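Aminopeptidase (Aneurinibacillus sp. AM-1, PDB 5IB9) probably acts as a zinc-dependent aminopeptidase that removes residues from the N-terminus of peptides, and carries a protease-associated domain. Local coordinates at residues V98-G103 against K111-K116; A118-G123 against K140-Y145. All coordinates share one frame; numbering follows the deposited sequence.

Contact 1 of 2, residues V98-G103 against K111-K116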
loop_
_atom_site.group_PDB
_atom_site.type_symbol
_atom_site.label_atom_id
_atom_site.label_comp_id
_atom_site.label_asym_id
_atom_site.label_seq_id
_atom_site.Cartn_x
_atom_site.Cartn_y
_atom_site.Cartn_z
ATOM N N VAL A 98 -22.815 -22.198 -18.533
ATOM C CA VAL A 98 -22.229 -21.910 -19.840
ATOM C C VAL A 98 -20.741 -22.127 -19.732
ATOM O O VAL A 98 -20.063 -21.464 -18.893
ATOM C CB VAL A 98 -22.473 -20.429 -20.348
ATOM C CG1 VAL A 98 -21.916 -20.252 -21.746
ATOM C CG2 VAL A 98 -23.956 -20.104 -20.306
ATOM N N TYR A 99 -20.252 -23.024 -20.576
ATOM C CA TYR A 99 -18.803 -23.294 -20.668
ATOM C C TYR A 99 -18.089 -22.205 -21.425
ATOM O O TYR A 99 -18.422 -21.893 -22.580
ATOM C CB TYR A 99 -18.566 -24.645 -21.328
ATOM C CG TYR A 99 -17.131 -24.979 -21.640
ATOM C CD1 TYR A 99 -16.172 -25.076 -20.607
ATOM C CD2 TYR A 99 -16.724 -25.162 -22.955
ATOM C CE1 TYR A 99 -14.834 -25.394 -20.877
ATOM C CE2 TYR A 99 -15.397 -25.492 -23.254
ATOM C CZ TYR A 99 -14.460 -25.612 -22.204
ATOM O OH TYR A 99 -13.166 -25.931 -22.521
ATOM N N VAL A 100 -17.082 -21.601 -20.775
ATOM C CA VAL A 100 -16.347 -20.524 -21.444
ATOM C C VAL A 100 -14.852 -20.788 -21.486
ATOM O O VAL A 100 -14.062 -19.842 -21.404
ATOM C CB VAL A 100 -16.607 -19.132 -20.854
ATOM C CG1 VAL A 100 -18.080 -18.717 -21.049
ATOM C CG2 VAL A 100 -16.200 -19.103 -19.387
ATOM N N GLY A 101 -14.467 -22.059 -21.598
ATOM C CA GLY A 101 -13.053 -22.365 -21.856
ATOM C C GLY A 101 -12.219 -22.006 -20.650
ATOM O O GLY A 101 -12.592 -22.342 -19.538
ATOM N N LEU A 102 -11.055 -21.396 -20.883
ATOM C CA LEU A 102 -10.147 -20.964 -19.777
ATOM C C LEU A 102 -10.551 -19.607 -19.171
ATOM O O LEU A 102 -9.955 -19.160 -18.186
ATOM C CB LEU A 102 -8.674 -20.900 -20.240
ATOM C CG LEU A 102 -7.743 -22.084 -20.507
ATOM C CD1 LEU A 102 -8.027 -23.375 -19.694
ATOM C CD2 LEU A 102 -7.589 -22.339 -22.044
ATOM N N GLY A 103 -11.545 -18.949 -19.766
ATOM C CA GLY A 103 -12.065 -17.690 -19.238
ATOM C C GLY A 103 -11.268 -16.417 -19.535
ATOM O O GLY A 103 -11.466 -15.404 -18.852
ATOM N N LYS A 111 -19.693 -15.269 -25.903
ATOM C CA LYS A 111 -20.828 -15.954 -25.260
ATOM C C LYS A 111 -21.794 -15.031 -24.524
ATOM O O LYS A 111 -21.448 -13.894 -24.139
ATOM C CB LYS A 111 -20.346 -17.066 -24.322
ATOM C CG LYS A 111 -19.993 -18.371 -25.009
ATOM C CD LYS A 111 -18.488 -18.496 -25.186
ATOM C CE LYS A 111 -18.135 -19.504 -26.277
ATOM N NZ LYS A 111 -16.805 -20.142 -26.043
ATOM N N ASP A 112 -23.012 -15.528 -24.332
ATOM C CA ASP A 112 -24.008 -14.811 -23.536
ATOM C C ASP A 112 -24.054 -15.328 -22.083
ATOM O O ASP A 112 -24.550 -16.446 -21.811
ATOM C CB ASP A 112 -25.393 -14.868 -24.200
ATOM C CG ASP A 112 -26.489 -14.212 -23.353
ATOM O OD1 ASP A 112 -27.655 -14.666 -23.464
ATOM O OD2 ASP A 112 -26.193 -13.247 -22.588
ATOM N N LEU A 113 -23.529 -14.511 -21.165
ATOM C CA LEU A 113 -23.401 -14.887 -19.756
ATOM C C LEU A 113 -24.341 -14.165 -18.837
ATOM O O LEU A 113 -24.438 -14.523 -17.674
ATOM C CB LEU A 113 -21.962 -14.673 -19.266
ATOM C CG LEU A 113 -20.858 -15.423 -20.000
ATOM C CD1 LEU A 113 -19.520 -15.167 -19.368
ATOM C CD2 LEU A 113 -21.159 -16.886 -19.936
ATOM N N ASN A 114 -25.047 -13.145 -19.339
ATOM C CA ASN A 114 -25.799 -12.299 -18.436
ATOM C C ASN A 114 -26.840 -13.105 -17.654
ATOM O O ASN A 114 -27.727 -13.749 -18.239
ATOM C CB ASN A 114 -26.410 -11.089 -19.188
ATOM C CG ASN A 114 -27.359 -10.236 -18.300
ATOM O OD1 ASN A 114 -26.985 -9.724 -17.220
ATOM N ND2 ASN A 114 -28.607 -10.095 -18.761
ATOM N N GLY A 115 -26.708 -13.136 -16.327
ATOM C CA GLY A 115 -27.676 -13.866 -15.519
ATOM C C GLY A 115 -27.310 -15.339 -15.350
ATOM O O GLY A 115 -27.945 -16.039 -14.570
ATOM N N LYS A 116 -26.225 -15.764 -15.986
ATOM C CA LYS A 116 -25.870 -17.178 -16.033
ATOM C C LYS A 116 -24.644 -17.539 -15.182
ATOM O O LYS A 116 -24.052 -16.663 -14.546
ATOM C CB LYS A 116 -25.650 -17.513 -17.491
ATOM C CG LYS A 116 -27.021 -17.424 -18.316
ATOM C CD LYS A 116 -26.777 -17.622 -19.814
ATOM C CE LYS A 116 -28.057 -17.305 -20.603
ATOM N NZ LYS A 116 -29.309 -17.958 -20.013
#
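Val98 and Val100 of the 98-103 segment face the loop 111-116 where the chain returns from helix 105-109, within the protease-associated (PA) domain. The backbones stay apart: the CA atoms of Val98 and Lys116 are 7.1 Å from each other. Past the strand end at Val98-Tyr99, a type II' turn runs from Val100 to Gly103. A type II turn from Leu113 to Lys116 bends the other segment. Each turn is closed by its own backbone bond, Gly103 N to Val100 O and Lys116 N to Leu113 O. Side chains join the two segments. Val98 sits at the centre, touching Lys111, Asp112, Leu113 and Lys116. Leu113 CD2 reaches both valines and is 3.8 Å from Val98 CB. Val100 and Leu113 meet tip to tip, with CG1 of Val100 3.8 Å from CD2 of Leu113. The Lys111 chain, bent at chi2, runs alongside Val100 the opposite way, its CD 4.2 Å from Val100 CG1. Val100 also packs on Ala118 and Ile120 of strand 117-121. The ammonium of Lys116 forms a salt bridge with Glu96, while its aliphatic chain lies against Val98, with Lys116 CD 3.8 Å from Val98 CG2.

Contact 2 of 2, residues A118-G123 against K140-Y145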
loop_
_atom_site.group_PDB
_atom_site.type_symbol
_atom_site.label_atom_id
_atom_site.label_comp_id
_atom_site.label_asym_id
_atom_site.label_seq_id
_atom_site.Cartn_x
_atom_site.Cartn_y
_atom_site.Cartn_z
ATOM N N ALA A 118 -20.849 -19.221 -15.117
ATOM C CA ALA A 118 -19.800 -19.637 -16.025
ATOM C C ALA A 118 -19.077 -20.875 -15.524
ATOM O O ALA A 118 -18.807 -20.957 -14.355
ATOM C CB ALA A 118 -18.807 -18.529 -16.217
ATOM N N LEU A 119 -18.817 -21.841 -16.410
ATOM C CA LEU A 119 -17.970 -22.987 -16.103
ATOM C C LEU A 119 -16.652 -22.727 -16.774
ATOM O O LEU A 119 -16.600 -22.477 -17.986
ATOM C CB LEU A 119 -18.570 -24.253 -16.722
ATOM C CG LEU A 119 -17.823 -25.550 -16.330
ATOM C CD1 LEU A 119 -17.983 -26.011 -14.859
ATOM C CD2 LEU A 119 -18.320 -26.685 -17.267
ATOM N N ILE A 120 -15.570 -22.792 -15.982
ATOM C CA ILE A 120 -14.303 -22.317 -16.470
ATOM C C ILE A 120 -13.285 -23.312 -15.987
ATOM O O ILE A 120 -13.360 -23.790 -14.822
ATOM C CB ILE A 120 -13.905 -20.957 -15.830
ATOM C CG1 ILE A 120 -14.970 -19.876 -16.055
ATOM C CG2 ILE A 120 -12.574 -20.517 -16.419
ATOM C CD1 ILE A 120 -14.601 -18.449 -15.495
ATOM N N GLN A 121 -12.368 -23.618 -16.904
ATOM C CA GLN A 121 -11.342 -24.611 -16.700
ATOM C C GLN A 121 -10.133 -23.875 -16.113
ATOM O O GLN A 121 -9.751 -22.803 -16.611
ATOM C CB GLN A 121 -10.942 -25.237 -18.035
ATOM C CG GLN A 121 -9.593 -25.941 -17.998
ATOM C CD GLN A 121 -9.451 -27.026 -19.065
ATOM O OE1 GLN A 121 -9.516 -28.234 -18.744
ATOM N NE2 GLN A 121 -9.267 -26.607 -20.318
ATOM N N ARG A 122 -9.558 -24.471 -15.070
ATOM C CA ARG A 122 -8.297 -23.958 -14.470
ATOM C C ARG A 122 -7.208 -23.921 -15.527
ATOM O O ARG A 122 -7.069 -24.872 -16.320
ATOM C CB ARG A 122 -7.863 -24.871 -13.319
ATOM C CG ARG A 122 -6.513 -24.457 -12.635
ATOM C CD ARG A 122 -6.362 -25.209 -11.337
ATOM N NE ARG A 122 -5.029 -25.048 -10.740
ATOM C CZ ARG A 122 -4.615 -25.703 -9.662
ATOM N NH1 ARG A 122 -3.381 -25.499 -9.215
ATOM N NH2 ARG A 122 -5.419 -26.547 -9.015
ATOM N N GLY A 123 -6.446 -22.831 -15.538
ATOM C CA GLY A 123 -5.221 -22.760 -16.310
ATOM C C GLY A 123 -4.917 -21.402 -16.879
ATOM O O GLY A 123 -5.811 -20.561 -17.043
ATOM N N LYS A 140 -23.418 -14.428 -12.947
ATOM C CA LYS A 140 -23.812 -14.241 -11.528
ATOM C C LYS A 140 -23.040 -15.143 -10.555
ATOM O O LYS A 140 -23.037 -14.924 -9.314
ATOM C CB LYS A 140 -25.310 -14.459 -11.324
ATOM C CG LYS A 140 -26.259 -13.453 -12.015
ATOM C CD LYS A 140 -25.668 -12.063 -12.167
ATOM C CE LYS A 140 -26.615 -11.094 -12.944
ATOM N NZ LYS A 140 -25.916 -9.896 -13.593
ATOM N N ALA A 141 -22.371 -16.147 -11.114
ATOM C CA ALA A 141 -21.464 -16.981 -10.353
ATOM C C ALA A 141 -20.546 -17.707 -11.316
ATOM O O ALA A 141 -20.802 -17.768 -12.518
ATOM C CB ALA A 141 -22.242 -17.975 -9.470
ATOM N N VAL A 142 -19.478 -18.266 -10.787
ATOM C CA VAL A 142 -18.433 -18.929 -11.584
ATOM C C VAL A 142 -18.106 -20.244 -10.911
ATOM O O VAL A 142 -18.005 -20.344 -9.689
ATOM C CB VAL A 142 -17.155 -18.071 -11.707
ATOM C CG1 VAL A 142 -16.110 -18.846 -12.239
ATOM C CG2 VAL A 142 -17.454 -16.819 -12.555
ATOM N N ILE A 143 -18.073 -21.314 -11.716
ATOM C CA ILE A 143 -17.576 -22.606 -11.248
ATOM C C ILE A 143 -16.284 -22.900 -11.987
ATOM O O ILE A 143 -16.205 -22.916 -13.235
ATOM C CB ILE A 143 -18.576 -23.743 -11.491
ATOM C CG1 ILE A 143 -19.843 -23.546 -10.683
ATOM C CG2 ILE A 143 -17.919 -25.131 -11.221
ATOM C CD1 ILE A 143 -21.051 -24.360 -11.265
ATOM N N ILE A 144 -15.179 -23.042 -11.225
ATOM C CA ILE A 144 -13.916 -23.298 -11.833
ATOM C C ILE A 144 -13.578 -24.778 -11.585
ATOM O O ILE A 144 -13.796 -25.314 -10.475
ATOM C CB ILE A 144 -12.788 -22.346 -11.280
ATOM C CG1 ILE A 144 -13.150 -20.883 -11.543
ATOM C CG2 ILE A 144 -11.513 -22.700 -12.008
ATOM C CD1 ILE A 144 -12.225 -19.911 -10.919
ATOM N N TYR A 145 -13.146 -25.475 -12.627
ATOM C CA TYR A 145 -12.823 -26.884 -12.436
ATOM C C TYR A 145 -11.330 -27.192 -12.616
ATOM O O TYR A 145 -10.598 -26.551 -13.429
ATOM C CB TYR A 145 -13.694 -27.816 -13.292
ATOM C CG TYR A 145 -13.553 -27.713 -14.790
ATOM C CD1 TYR A 145 -12.794 -28.637 -15.497
ATOM C CD2 TYR A 145 -14.299 -26.767 -15.536
ATOM C CE1 TYR A 145 -12.708 -28.597 -16.896
ATOM C CE2 TYR A 145 -14.217 -26.698 -16.951
ATOM C CZ TYR A 145 -13.441 -27.648 -17.626
ATOM O OH TYR A 145 -13.308 -27.626 -19.013
#
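Ala118 to Gln121 pair in parallel with Val142 to Tyr145, residue for residue. The strand axes approach to 4.7 Å and differ in direction by 25°. Five backbone hydrogen bonds cross between the segments. Ala118 is held at both polar atoms: its N donates to Ala141 O, and its O accepts from Ile143 N at 2.8 Å in a nearly straight bond (174° at the hydrogen). Ile120 is held likewise, its N giving to Ile143 O and its O taking Tyr145 N. Arg122 N closes the series on Tyr145 O, 2.8 Å away. Leu119 and Gln121 turn their backbone bonds the other way: Leu119 bonds to Val98 and Val100, and Gln121 to Gly101. Gln121 O and Gly123 O both accept from Lys130 NZ.

On one face, Ile120 CD1 rests 3.6 Å from Val142 CG1, and helix 127-136 packs there through Ala134. On the other face, the Tyr145 ring folds back over strand 118-121, its CG between the backbone N and the carbonyl carbon (chi1 64°). Gln121 CA makes a CH-pi contact over the ring face, 3.8 Å from the ring centroid. The Leu119 and Tyr145 side chains cross at about a right angle, with Leu119 CG 3.8 Å from Tyr145 CD2. An alanine in place of Tyr145 would probably open a gap beside Leu119 and leave Gln121 CA without its CH-pi partner. Helix 171-182 packs on this face through Leu177 and Ala178. Strand 117-121, helix 127-136 and strand 141-145 form a beta-alpha-beta unit within the PA domain.

From the N terminus, strand 91-99 leads into contact 1. The chain then passes through helix 105-109 and returns at 111-116, closing a short loop. It continues at once into strand 117-121, where contact 2 begins. Helix 127-136 carries it over to strand 141-145, which closes the second, longer loop. The two contacts follow in series, neither nesting nor crossing, and their centres are about 9 Å apart. Strand 117-121 lies between strands 91-99 and 141-145, so both contacts reach the same sheet. A further direct link is the probable hydrogen bond from Lys140 N to Lys116 O. Tyr99 also packs against Tyr145.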